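Local coordinates for protein metallo-carboxypeptidase (Pseudomonas aeruginosa, PDB 4A39) that probably acts as a zinc-dependent carboxypeptidase of the M14 family, trimming residues from the C-terminal ends of protein or peptide chains, at residues S369-L372 / G373-L377; K352-D355 / D356-E359; P290-P294 / R295-L299; N334-G337 / Q338-C342; Y126-E129 / R130-R133. All coordinates share one frame; numbering follows the deposited sequence.

Contact 1 (S369-L372 / G373-L377); sequences SKRL and GQDVL
Arg371 lays its CD against the carboxylate of Asp375 one helical turn on, CD to OD2 being 3.4 Å. The two side chains run side by side and point the same way, the guanidinium and carboxylate planes only 19° apart, with OD2 near the guanidinium plane at its edge. They still fall short of a salt bridge, since Arg371 NE and Asp375 OD2 stand 4.4 Å apart. The arginine chain bends at chi2 and chi3, and its NH2 goes instead to Glu312, so Asp375 probably adds a longer-range attraction. Beneath the pair, Asp375 N donates to Arg371 O at 2.9 Å. This is the regular i to i+4 pattern of helix 366-383, the last helix of the chain, which packs beside helix 185-196 and strand 343-350 in the alpha/beta carboxypeptidase domain. Gly373 N to Ser369 O, Gln374 N to Lys370 O and Val376 N to Leu372 O continue the pattern. On the buried side Val376 has CG2 beside its own backbone N and CG1 anti to it (chi1 163°), which sets CG2 3.2 Å from Leu372 O, while Leu372 CG lies 4.4 Å from the same methyl. Leu372 and Ser369 both reach Met349 of the strand, and Val376 rests on Phe189. Gln374 runs back along the helix surface, its CG 3.5 Å from Lys370 O. The ammonium of Lys370 leads away from this turn to Glu191 and Glu195, and Ser369 OG bonds to Ser365 O.

Contact 2 (K352-D355 / D356-E359); sequences KDHD and DNPE
The backbone folds through a type I beta turn from His354 to Asn357, closed by Asn357 N donating to His354 O at 3.0 Å. Asp353, just before the turn, reaches across it to Glu359, just after it: Asp353 OD2 takes Glu359 N through the syn lone pair at 2.9 Å, in a nearly straight bond (171°). The other oxygen, OD1, accepts from His354 N at 2.7 Å, met from above the carboxylate plane, and also forms a salt bridge with Arg368. Both oxygens of this buried carboxylate are thus engaged. The turn belongs to the connection between strand 343-350, which carries the predicted catalytic Glu348, and helix 366-383 of the zinc carboxypeptidase domain. His354, its CG anti to the backbone N (chi1 179°), brings its ring under Asp356, whose OD1 sits 3.3 Å above the ring plane, offset toward the rim. The carboxylate lies over the imidazole face with its plane inclined 26° to the ring; Asp356 OD1 has its hydrogen bond with His280. Asn357 ND2 lies in the plane of the imidazole at its edge, in simple contact with it, and donates instead to Glu312. Buried His354 ND1 has no polar partner in the model. Outside the turn, Pro358 CG packs on Asp355 O at 3.2 Å.

Contact 3 (P290-P294 / R295-L299); sequences PGYTP and RLERL
A chi1 of 66° puts Thr293 OG1 between its backbone N and carbonyl carbon, the crowded position, from which it faces the first turn of helix 294-308. There it accepts from Leu296 N at 3.2 Å, with an N-H...O angle of 163°: a classic N-cap. The carbonyl of the same threonine takes Glu297 N at 2.9 Å, and Arg298 N follows to Pro294 O. Tyr292, its CG anti to the backbone N, swings its ring across the side chain of Glu297 at about a right angle. Its phenol OH touches Glu297 CA at 3.3 Å and hydrogen-bonds to Glu300 one turn further, while CE1 rests 4.1 Å from Leu296 CB. Arg295 stretches out from CG to NE, so that its NH1 reaches a water at 2.9 Å; that water, which lies in the guanidinium plane, also sits 2.7 Å from Thr293 OG1 and links the cap to the arginine. The guanidinium then goes on to the carbonyls of Asp341 and Leu387. The cap thus starts a surface helix just after the loop that leaves edge strand 282-284, and Arg295 ties that helix to the end of helix 332-340 and to the C-terminal tail.

Contact 4 (N334-G337 / Q338-C342); sequences NFVG and QTYDC
Phe335 O is held by two donors of one residue: Thr339 OG1 at 2.7 Å and Thr339 N at 2.9 Å, which arrive from opposite faces of the carbonyl plane. The hydroxyl stands 35° out of that plane, off the lone pairs, whereas the amide makes the usual helical bond. Thr339 chi1 of -60° turns OG1 beside its own backbone N and back toward the preceding turn. The same oxygen lies over the ring of Phe335, 3.4 Å above its plane and over its centre; CZ is the closest ring atom at 3.5 Å. The ring therefore covers a hydroxyl whose proton is already committed to the carbonyl. Thr339 CG2, the other branch, rests against one face of the Tyr340 ring. One step along, Tyr340 N donates to Val336 O, and that oxygen also lies near the plane of the Tyr340 ring at its edge. Val336 CG1 packs 3.9 Å from Tyr340 CD2 and reaches toward Cys342 SG; Met261 of helix 252-264 borders both Val336 and Tyr340. Gln338 N to Asn334 O completes the regular bonds. At the end of the helix, Asp341 turns to positive phi (51°), and Cys342 N then bonds to Gly337 O at 3.1 Å, in the carbonyl plane on a lone pair. With a weak inner bond from Asp341 N to Gln338 O, this is a Schellman motif at the C-terminus of helix 332-340, and it leads into strand 343-350, which carries the predicted catalytic Glu348.

Contact 5 (Y126-E129 / R130-R133); sequences YSRE and RHAR
Arg130 crosses the ring of Tyr126 at about a right angle, at the N-terminus of helix 128-138 where Ser127 is the N-cap. Its CB begins 3.5 Å from Ser127 OG, which accepts from Arg130 N at 3.0 Å. CG then passes 3.6 Å from Tyr126 CZ. Arg130 CD follows over the Tyr126 ring, 3.7 Å from its centroid and 18° off the normal, a CH-pi contact made by a chain extended from CG to NE. Beyond it NE leaves the ring for a salt bridge with Glu191, which also receives the phenol OH of Tyr126, so Glu191 OE1 holds both the arginine NE and the phenol OH beside the CH-pi contact. The guanidinium stands at 90° to the ring, with Tyr126 CE2 at its edge. Arg128 folds back through bends at chi2 and chi3, and its NH2 donates to Tyr126 O as well as pairing with Glu187. Its NH1 comes obliquely to within 3.5 Å of CG of His131, whose imidazole itself bonds to Glu187 and Glu159. In this way helix 128-138 is joined to helix 185-196. Arg133 curls over the same turn, its CG 3.5 Å from Glu129 O.

Along the chain the order is contact 5, contact 3, contact 4, contact 2, contact 1. Contacts 3 and 4 are direct neighbours, centres about 11 Å apart, joined by the salt bridge from Arg295 NH1 to Asp341 OD1 (3.3 Å), so the start of helix 294-308 meets the end of helix 332-340. Contact 5 lies on the opposite side of the chain's centre from contact 3, about 37 Å away. Contacts 4 and 2 lie before and after strand 343-350 of the mixed sheet, and contact 1 is on the helix that follows. Contacts 1 and 5 are linked through Glu191 of helix 185-196, which pairs with both Lys370 and Arg130. The contacts thus surround the sheet containing strand 343-350.

Contact 1 (S369-L372 / G373-L377)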
loop_
_atom_site.group_PDB
_atom_site.type_symbol
_atom_site.label_atom_id
_atom_site.label_comp_id
_atom_site.label_asym_id
_atom_site.label_seq_id
_atom_site.Cartn_x
_atom_site.Cartn_y
_atom_site.Cartn_z
ATOM N N SER A 369 -0.248 -0.913 -9.950
ATOM C CA SER A 369 0.597 -0.803 -8.764
ATOM C C SER A 369 1.863 -1.626 -9.004
ATOM O O SER A 369 2.972 -1.189 -8.698
ATOM C CB SER A 369 -0.147 -1.330 -7.534
ATOM O OG SER A 369 -1.309 -0.553 -7.274
ATOM N N LYS A 370 1.682 -2.823 -9.556
ATOM C CA LYS A 370 2.800 -3.707 -9.874
ATOM C C LYS A 370 3.742 -3.019 -10.857
ATOM O O LYS A 370 4.959 -3.089 -10.715
ATOM C CB LYS A 370 2.286 -5.015 -10.494
ATOM C CG LYS A 370 1.567 -5.928 -9.505
ATOM C CD LYS A 370 1.057 -7.208 -10.154
ATOM C CE LYS A 370 2.191 -8.076 -10.664
ATOM N NZ LYS A 370 1.660 -9.390 -11.131
ATOM N N ARG A 371 3.169 -2.344 -11.849
ATOM C CA ARG A 371 3.967 -1.658 -12.862
ATOM C C ARG A 371 4.775 -0.519 -12.251
ATOM O O ARG A 371 5.938 -0.309 -12.608
ATOM C CB ARG A 371 3.060 -1.113 -13.976
ATOM C CG ARG A 371 3.775 -0.892 -15.305
ATOM C CD ARG A 371 3.653 0.538 -15.814
ATOM N NE ARG A 371 2.269 0.999 -15.941
ATOM C CZ ARG A 371 1.363 0.474 -16.763
ATOM N NH1 ARG A 371 1.681 -0.547 -17.547
ATOM N NH2 ARG A 371 0.132 0.975 -16.797
ATOM N N LEU A 372 4.166 0.223 -11.331
ATOM C CA LEU A 372 4.872 1.325 -10.689
ATOM C C LEU A 372 6.075 0.769 -9.930
ATOM O O LEU A 372 7.143 1.389 -9.894
ATOM C CB LEU A 372 3.946 2.085 -9.733
ATOM C CG LEU A 372 4.564 3.307 -9.041
ATOM C CD1 LEU A 372 4.862 4.401 -10.060
ATOM C CD2 LEU A 372 3.595 3.825 -7.985
ATOM N N GLY A 373 5.909 -0.409 -9.335
ATOM C CA GLY A 373 7.008 -1.019 -8.606
ATOM C C GLY A 373 8.169 -1.294 -9.543
ATOM O O GLY A 373 9.337 -1.092 -9.198
ATOM N N GLN A 374 7.851 -1.754 -10.746
ATOM C CA GLN A 374 8.884 -2.047 -11.723
ATOM C C GLN A 374 9.538 -0.768 -12.246
ATOM O O GLN A 374 10.743 -0.748 -12.506
ATOM C CB GLN A 374 8.290 -2.867 -12.870
ATOM C CG GLN A 374 7.757 -4.215 -12.401
ATOM C CD GLN A 374 7.175 -5.045 -13.523
ATOM O OE1 GLN A 374 6.228 -4.631 -14.189
ATOM N NE2 GLN A 374 7.737 -6.230 -13.735
ATOM N N ASP A 375 8.759 0.303 -12.390
ATOM C CA ASP A 375 9.321 1.555 -12.884
ATOM C C ASP A 375 10.191 2.211 -11.820
ATOM O O ASP A 375 11.136 2.934 -12.138
ATOM C CB ASP A 375 8.217 2.513 -13.346
ATOM C CG ASP A 375 7.511 2.025 -14.601
ATOM O OD1 ASP A 375 8.171 1.370 -15.440
ATOM O OD2 ASP A 375 6.307 2.309 -14.763
ATOM N N VAL A 376 9.874 1.960 -10.555
ATOM C CA VAL A 376 10.677 2.508 -9.472
ATOM C C VAL A 376 12.053 1.841 -9.522
ATOM O O VAL A 376 13.075 2.486 -9.283
ATOM C CB VAL A 376 10.014 2.255 -8.096
ATOM C CG1 VAL A 376 11.030 2.451 -6.977
ATOM C CG2 VAL A 376 8.847 3.218 -7.902
ATOM N N LEU A 377 12.083 0.550 -9.837
ATOM C CA LEU A 377 13.352 -0.162 -9.928
ATOM C C LEU A 377 14.202 0.462 -11.029
ATOM O O LEU A 377 15.412 0.608 -10.871
ATOM C CB LEU A 377 13.126 -1.652 -10.209
ATOM C CG LEU A 377 12.701 -2.490 -8.999
ATOM C CD1 LEU A 377 12.440 -3.927 -9.423
ATOM C CD2 LEU A 377 13.795 -2.441 -7.944
#

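Contact 2 (K352-D355 / D356-E359)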
loop_
_atom_site.group_PDB
_atom_site.type_symbol
_atom_site.label_atom_id
_atom_site.label_comp_id
_atom_site.label_asym_id
_atom_site.label_seq_id
_atom_site.Cartn_x
_atom_site.Cartn_y
_atom_site.Cartn_z
ATOM N N LYS A 352 -8.546 6.018 -5.878
ATOM C CA LYS A 352 -9.396 6.438 -6.993
ATOM C C LYS A 352 -8.671 6.040 -8.280
ATOM O O LYS A 352 -8.395 4.861 -8.487
ATOM C CB LYS A 352 -9.631 7.957 -6.929
ATOM C CG LYS A 352 -10.432 8.401 -5.702
ATOM C CD LYS A 352 -10.488 9.915 -5.575
ATOM C CE LYS A 352 -11.309 10.341 -4.359
ATOM N NZ LYS A 352 -11.349 11.829 -4.229
ATOM N N ASP A 353 -8.362 7.006 -9.140
ATOM C CA ASP A 353 -7.639 6.721 -10.381
ATOM C C ASP A 353 -6.444 7.663 -10.389
ATOM O O ASP A 353 -6.354 8.557 -9.550
ATOM C CB ASP A 353 -8.535 7.020 -11.599
ATOM C CG ASP A 353 -8.050 6.351 -12.893
ATOM O OD1 ASP A 353 -6.940 5.788 -12.935
ATOM O OD2 ASP A 353 -8.802 6.397 -13.890
ATOM N N HIS A 354 -5.507 7.429 -11.303
ATOM C CA HIS A 354 -4.362 8.317 -11.469
ATOM C C HIS A 354 -4.901 9.149 -12.626
ATOM O O HIS A 354 -4.749 8.779 -13.788
ATOM C CB HIS A 354 -3.122 7.525 -11.897
ATOM C CG HIS A 354 -1.906 8.373 -12.122
ATOM N ND1 HIS A 354 -1.256 8.434 -13.337
ATOM C CD2 HIS A 354 -1.210 9.178 -11.283
ATOM C CE1 HIS A 354 -0.212 9.237 -13.237
ATOM N NE2 HIS A 354 -0.162 9.701 -12.001
ATOM N N ASP A 355 -5.557 10.254 -12.294
ATOM C CA ASP A 355 -6.193 11.104 -13.295
ATOM C C ASP A 355 -5.352 11.592 -14.464
ATOM O O ASP A 355 -5.898 11.970 -15.499
ATOM C CB ASP A 355 -6.884 12.283 -12.609
ATOM C CG ASP A 355 -8.186 11.875 -11.940
ATOM O OD1 ASP A 355 -8.539 10.677 -12.018
ATOM O OD2 ASP A 355 -8.859 12.743 -11.346
ATOM N N ASP A 356 -4.032 11.582 -14.323
ATOM C CA ASP A 356 -3.182 12.012 -15.424
ATOM C C ASP A 356 -3.346 11.054 -16.607
ATOM O O ASP A 356 -3.278 11.472 -17.766
ATOM C CB ASP A 356 -1.722 12.054 -14.980
ATOM C CG ASP A 356 -1.522 12.889 -13.731
ATOM O OD1 ASP A 356 -1.962 12.452 -12.651
ATOM O OD2 ASP A 356 -0.934 13.986 -13.835
ATOM N N ASN A 357 -3.553 9.773 -16.304
ATOM C CA ASN A 357 -3.762 8.730 -17.315
ATOM C C ASN A 357 -5.045 7.992 -16.941
ATOM O O ASN A 357 -5.001 6.900 -16.366
ATOM C CB ASN A 357 -2.607 7.726 -17.326
ATOM C CG ASN A 357 -1.256 8.385 -17.488
ATOM O OD1 ASN A 357 -1.120 9.382 -18.197
ATOM N ND2 ASN A 357 -0.240 7.819 -16.841
ATOM N N PRO A 358 -6.207 8.575 -17.268
ATOM C CA PRO A 358 -7.508 7.976 -16.955
ATOM C C PRO A 358 -7.767 6.591 -17.543
ATOM O O PRO A 358 -7.566 6.357 -18.736
ATOM C CB PRO A 358 -8.506 9.010 -17.486
ATOM C CG PRO A 358 -7.736 10.297 -17.450
ATOM C CD PRO A 358 -6.378 9.877 -17.933
ATOM N N GLU A 359 -8.211 5.681 -16.681
ATOM C CA GLU A 359 -8.569 4.315 -17.054
ATOM C C GLU A 359 -9.735 3.973 -16.117
ATOM O O GLU A 359 -9.635 3.089 -15.268
ATOM C CB GLU A 359 -7.370 3.372 -16.851
ATOM C CG GLU A 359 -6.250 3.623 -17.868
ATOM C CD GLU A 359 -5.010 2.761 -17.671
ATOM O OE1 GLU A 359 -5.109 1.645 -17.108
ATOM O OE2 GLU A 359 -3.923 3.200 -18.107
#

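Contact 3 (P290-P294 / R295-L299)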
loop_
_atom_site.group_PDB
_atom_site.type_symbol
_atom_site.label_atom_id
_atom_site.label_comp_id
_atom_site.label_asym_id
_atom_site.label_seq_id
_atom_site.Cartn_x
_atom_site.Cartn_y
_atom_site.Cartn_z
ATOM N N PRO A 290 14.978 18.285 10.308
ATOM C CA PRO A 290 16.002 19.236 10.741
ATOM C C PRO A 290 17.318 18.823 10.070
ATOM O O PRO A 290 18.188 19.651 9.794
ATOM C CB PRO A 290 16.033 19.034 12.251
ATOM C CG PRO A 290 14.599 18.729 12.564
ATOM C CD PRO A 290 14.237 17.747 11.463
ATOM N N GLY A 291 17.436 17.528 9.790
ATOM C CA GLY A 291 18.636 17.009 9.155
ATOM C C GLY A 291 18.642 17.092 7.638
ATOM O O GLY A 291 19.568 16.598 6.995
ATOM N N TYR A 292 17.617 17.711 7.060
ATOM C CA TYR A 292 17.523 17.854 5.610
ATOM C C TYR A 292 18.753 18.622 5.120
ATOM O O TYR A 292 19.230 19.537 5.798
ATOM C CB TYR A 292 16.240 18.610 5.252
ATOM C CG TYR A 292 15.776 18.489 3.814
ATOM C CD1 TYR A 292 15.530 17.240 3.233
ATOM C CD2 TYR A 292 15.500 19.627 3.062
ATOM C CE1 TYR A 292 15.011 17.137 1.940
ATOM C CE2 TYR A 292 14.985 19.535 1.777
ATOM C CZ TYR A 292 14.738 18.291 1.222
ATOM O OH TYR A 292 14.172 18.222 -0.033
ATOM N N THR A 293 19.266 18.241 3.952
ATOM C CA THR A 293 20.454 18.875 3.380
ATOM C C THR A 293 20.277 19.153 1.891
ATOM O O THR A 293 19.392 18.593 1.247
ATOM C CB THR A 293 21.678 17.960 3.497
ATOM O OG1 THR A 293 21.473 16.803 2.673
ATOM C CG2 THR A 293 21.895 17.520 4.941
ATOM N N PRO A 294 21.126 20.026 1.322
ATOM C CA PRO A 294 21.009 20.320 -0.109
ATOM C C PRO A 294 21.214 19.036 -0.920
ATOM O O PRO A 294 20.632 18.861 -1.991
ATOM C CB PRO A 294 22.119 21.339 -0.339
ATOM C CG PRO A 294 22.166 22.076 0.970
ATOM C CD PRO A 294 22.075 20.945 1.972
ATOM N N ARG A 295 22.045 18.136 -0.399
ATOM C CA ARG A 295 22.308 16.866 -1.067
ATOM C C ARG A 295 21.016 16.077 -1.220
ATOM O O ARG A 295 20.711 15.558 -2.297
ATOM C CB ARG A 295 23.317 16.036 -0.262
ATOM C CG ARG A 295 23.305 14.551 -0.608
ATOM C CD ARG A 295 24.322 13.755 0.204
ATOM N NE ARG A 295 24.061 12.320 0.104
ATOM C CZ ARG A 295 23.294 11.638 0.950
ATOM N NH1 ARG A 295 22.719 12.255 1.975
ATOM N NH2 ARG A 295 23.080 10.344 0.755
ATOM N N LEU A 296 20.262 15.985 -0.131
ATOM C CA LEU A 296 19.003 15.255 -0.141
ATOM C C LEU A 296 17.939 15.978 -0.965
ATOM O O LEU A 296 17.112 15.337 -1.616
ATOM C CB LEU A 296 18.522 15.026 1.295
ATOM C CG LEU A 296 19.387 14.035 2.087
ATOM C CD1 LEU A 296 18.912 13.961 3.523
ATOM C CD2 LEU A 296 19.314 12.660 1.428
ATOM N N GLU A 297 17.971 17.308 -0.946
ATOM C CA GLU A 297 17.010 18.101 -1.708
ATOM C C GLU A 297 17.157 17.783 -3.194
ATOM O O GLU A 297 16.165 17.606 -3.911
ATOM C CB GLU A 297 17.251 19.594 -1.467
ATOM C CG GLU A 297 16.123 20.496 -1.949
ATOM C CD GLU A 297 16.313 21.936 -1.522
ATOM O OE1 GLU A 297 17.119 22.648 -2.158
ATOM O OE2 GLU A 297 15.664 22.356 -0.543
ATOM N N ARG A 298 18.402 17.705 -3.651
ATOM C CA ARG A 298 18.684 17.408 -5.050
ATOM C C ARG A 298 18.328 15.967 -5.404
ATOM O O ARG A 298 17.793 15.706 -6.483
ATOM C CB ARG A 298 20.162 17.656 -5.356
ATOM C CG ARG A 298 20.531 17.416 -6.810
ATOM C CD ARG A 298 21.981 17.788 -7.078
ATOM N NE ARG A 298 22.931 16.935 -6.372
ATOM C CZ ARG A 298 23.245 15.699 -6.746
ATOM N NH1 ARG A 298 22.684 15.166 -7.824
ATOM N NH2 ARG A 298 24.130 15.003 -6.044
ATOM N N LEU A 299 18.626 15.035 -4.501
ATOM C CA LEU A 299 18.324 13.629 -4.752
ATOM C C LEU A 299 16.828 13.413 -4.894
ATOM O O LEU A 299 16.394 12.622 -5.733
ATOM C CB LEU A 299 18.877 12.737 -3.630
ATOM C CG LEU A 299 20.370 12.391 -3.733
ATOM C CD1 LEU A 299 20.810 11.599 -2.504
ATOM C CD2 LEU A 299 20.626 11.579 -4.996
HETATM O O HOH W 1 23.077 14.751 3.409
#

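Contact 4 (N334-G337 / Q338-C342)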
loop_
_atom_site.group_PDB
_atom_site.type_symbol
_atom_site.label_atom_id
_atom_site.label_comp_id
_atom_site.label_asym_id
_atom_site.label_seq_id
_atom_site.Cartn_x
_atom_site.Cartn_y
_atom_site.Cartn_z
ATOM N N ASN A 334 10.447 10.175 7.404
ATOM C CA ASN A 334 11.263 11.176 8.069
ATOM C C ASN A 334 12.268 10.599 9.060
ATOM O O ASN A 334 13.432 11.005 9.076
ATOM C CB ASN A 334 10.345 12.182 8.747
ATOM C CG ASN A 334 9.534 12.972 7.743
ATOM O OD1 ASN A 334 10.034 13.920 7.136
ATOM N ND2 ASN A 334 8.286 12.569 7.536
ATOM N N PHE A 335 11.827 9.649 9.878
ATOM C CA PHE A 335 12.715 9.045 10.864
ATOM C C PHE A 335 13.901 8.332 10.233
ATOM O O PHE A 335 15.043 8.546 10.637
ATOM C CB PHE A 335 11.952 8.057 11.753
ATOM C CG PHE A 335 12.824 7.362 12.763
ATOM C CD1 PHE A 335 13.473 6.174 12.440
ATOM C CD2 PHE A 335 13.031 7.919 14.022
ATOM C CE1 PHE A 335 14.320 5.547 13.359
ATOM C CE2 PHE A 335 13.875 7.301 14.947
ATOM C CZ PHE A 335 14.519 6.114 14.611
ATOM N N VAL A 336 13.632 7.470 9.257
ATOM C CA VAL A 336 14.699 6.721 8.602
ATOM C C VAL A 336 15.599 7.664 7.816
ATOM O O VAL A 336 16.829 7.582 7.896
ATOM C CB VAL A 336 14.119 5.644 7.652
ATOM C CG1 VAL A 336 15.244 4.871 6.975
ATOM C CG2 VAL A 336 13.237 4.687 8.442
ATOM N N GLY A 337 14.981 8.570 7.068
ATOM C CA GLY A 337 15.744 9.518 6.279
ATOM C C GLY A 337 16.745 10.307 7.102
ATOM O O GLY A 337 17.881 10.517 6.673
ATOM N N GLN A 338 16.329 10.745 8.286
ATOM C CA GLN A 338 17.208 11.527 9.145
ATOM C C GLN A 338 18.203 10.674 9.915
ATOM O O GLN A 338 19.372 11.033 10.039
ATOM C CB GLN A 338 16.386 12.357 10.131
ATOM C CG GLN A 338 17.232 13.301 10.970
ATOM C CD GLN A 338 16.397 14.341 11.677
ATOM O OE1 GLN A 338 16.001 14.164 12.830
ATOM N NE2 GLN A 338 16.101 15.426 10.979
ATOM N N THR A 339 17.745 9.540 10.427
ATOM C CA THR A 339 18.618 8.666 11.201
ATOM C C THR A 339 19.766 8.121 10.367
ATOM O O THR A 339 20.883 7.960 10.867
ATOM C CB THR A 339 17.822 7.488 11.802
ATOM O OG1 THR A 339 16.801 7.999 12.668
ATOM C CG2 THR A 339 18.740 6.571 12.605
ATOM N N TYR A 340 19.500 7.866 9.089
ATOM C CA TYR A 340 20.515 7.312 8.202
ATOM C C TYR A 340 21.027 8.259 7.120
ATOM O O TYR A 340 21.889 7.879 6.322
ATOM C CB TYR A 340 19.979 6.015 7.587
ATOM C CG TYR A 340 19.737 4.961 8.643
ATOM C CD1 TYR A 340 20.795 4.216 9.161
ATOM C CD2 TYR A 340 18.470 4.777 9.194
ATOM C CE1 TYR A 340 20.601 3.319 10.208
ATOM C CE2 TYR A 340 18.263 3.881 10.246
ATOM C CZ TYR A 340 19.332 3.159 10.746
ATOM O OH TYR A 340 19.145 2.289 11.795
ATOM N N ASP A 341 20.515 9.489 7.117
ATOM C CA ASP A 341 20.920 10.507 6.144
ATOM C C ASP A 341 20.822 9.952 4.723
ATOM O O ASP A 341 21.759 10.064 3.929
ATOM C CB ASP A 341 22.359 10.954 6.429
ATOM C CG ASP A 341 22.791 12.132 5.571
ATOM O OD1 ASP A 341 21.918 12.926 5.154
ATOM O OD2 ASP A 341 24.012 12.265 5.324
ATOM N N CYS A 342 19.672 9.368 4.398
ATOM C CA CYS A 342 19.481 8.776 3.080
ATOM C C CYS A 342 18.261 9.333 2.376
ATOM O O CYS A 342 17.384 9.929 3.000
ATOM C CB CYS A 342 19.302 7.259 3.205
ATOM S SG CYS A 342 17.795 6.768 4.107
#

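Contact 5 (Y126-E129 / R130-R133)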
loop_
_atom_site.group_PDB
_atom_site.type_symbol
_atom_site.label_atom_id
_atom_site.label_comp_id
_atom_site.label_asym_id
_atom_site.label_seq_id
_atom_site.Cartn_x
_atom_site.Cartn_y
_atom_site.Cartn_z
ATOM N N TYR A 126 -5.316 -7.760 -1.348
ATOM C CA TYR A 126 -4.105 -8.572 -1.381
ATOM C C TYR A 126 -4.205 -9.458 -0.142
ATOM O O TYR A 126 -3.985 -8.997 0.978
ATOM C CB TYR A 126 -2.847 -7.701 -1.308
ATOM C CG TYR A 126 -1.636 -8.398 -1.880
ATOM C CD1 TYR A 126 -1.015 -9.443 -1.192
ATOM C CD2 TYR A 126 -1.174 -8.082 -3.155
ATOM C CE1 TYR A 126 0.033 -10.161 -1.770
ATOM C CE2 TYR A 126 -0.129 -8.792 -3.744
ATOM C CZ TYR A 126 0.468 -9.830 -3.050
ATOM O OH TYR A 126 1.483 -10.548 -3.642
ATOM N N SER A 127 -4.564 -10.722 -0.343
ATOM C CA SER A 127 -4.726 -11.656 0.771
ATOM C C SER A 127 -3.399 -12.151 1.328
ATOM O O SER A 127 -2.354 -12.005 0.698
ATOM C CB SER A 127 -5.547 -12.869 0.331
ATOM O OG SER A 127 -4.808 -13.684 -0.561
ATOM N N ARG A 128 -3.443 -12.742 2.516
ATOM C CA ARG A 128 -2.226 -13.268 3.113
ATOM C C ARG A 128 -1.847 -14.541 2.364
ATOM O O ARG A 128 -0.687 -14.965 2.388
ATOM C CB ARG A 128 -2.427 -13.567 4.601
ATOM C CG ARG A 128 -2.841 -12.372 5.457
ATOM C CD ARG A 128 -1.835 -11.236 5.358
ATOM N NE ARG A 128 -2.080 -10.392 4.189
ATOM C CZ ARG A 128 -1.130 -9.750 3.514
ATOM N NH1 ARG A 128 0.142 -9.851 3.881
ATOM N NH2 ARG A 128 -1.455 -8.997 2.470
ATOM N N GLU A 129 -2.830 -15.170 1.717
ATOM C CA GLU A 129 -2.545 -16.377 0.951
ATOM C C GLU A 129 -1.714 -15.963 -0.250
ATOM O O GLU A 129 -0.761 -16.649 -0.615
ATOM C CB GLU A 129 -3.837 -17.088 0.516
ATOM C CG GLU A 129 -4.602 -17.693 1.693
ATOM C CD GLU A 129 -5.697 -18.669 1.289
ATOM O OE1 GLU A 129 -6.482 -18.355 0.369
ATOM O OE2 GLU A 129 -5.780 -19.753 1.910
ATOM N N ARG A 130 -2.058 -14.823 -0.847
ATOM C CA ARG A 130 -1.303 -14.326 -1.990
ATOM C C ARG A 130 0.076 -13.910 -1.486
ATOM O O ARG A 130 1.075 -14.056 -2.189
ATOM C CB ARG A 130 -2.012 -13.129 -2.638
ATOM C CG ARG A 130 -1.439 -12.776 -4.001
ATOM C CD ARG A 130 -2.138 -11.601 -4.666
ATOM N NE ARG A 130 -1.631 -11.411 -6.022
ATOM C CZ ARG A 130 -2.101 -12.039 -7.096
ATOM N NH1 ARG A 130 -3.108 -12.895 -6.984
ATOM N NH2 ARG A 130 -1.544 -11.831 -8.283
ATOM N N HIS A 131 0.123 -13.392 -0.259
ATOM C CA HIS A 131 1.382 -12.969 0.349
ATOM C C HIS A 131 2.316 -14.169 0.445
ATOM O O HIS A 131 3.506 -14.077 0.127
ATOM C CB HIS A 131 1.139 -12.407 1.754
ATOM C CG HIS A 131 2.395 -12.108 2.513
ATOM N ND1 HIS A 131 3.142 -10.968 2.300
ATOM C CD2 HIS A 131 3.051 -12.815 3.463
ATOM C CE1 HIS A 131 4.204 -10.986 3.086
ATOM N NE2 HIS A 131 4.174 -12.097 3.802
ATOM N N ALA A 132 1.774 -15.297 0.894
ATOM C CA ALA A 132 2.573 -16.506 1.027
ATOM C C ALA A 132 3.130 -16.907 -0.330
ATOM O O ALA A 132 4.298 -17.286 -0.441
ATOM C CB ALA A 132 1.731 -17.631 1.612
ATOM N N ARG A 133 2.300 -16.821 -1.365
ATOM C CA ARG A 133 2.741 -17.176 -2.707
ATOM C C ARG A 133 3.840 -16.235 -3.196
ATOM O O ARG A 133 4.781 -16.663 -3.867
ATOM C CB ARG A 133 1.562 -17.158 -3.682
ATOM C CG ARG A 133 0.551 -18.273 -3.440
ATOM C CD ARG A 133 -0.370 -18.476 -4.642
ATOM N NE ARG A 133 -1.261 -17.344 -4.882
ATOM C CZ ARG A 133 -2.323 -17.051 -4.137
ATOM N NH1 ARG A 133 -2.638 -17.807 -3.091
ATOM N NH2 ARG A 133 -3.080 -16.007 -4.444
#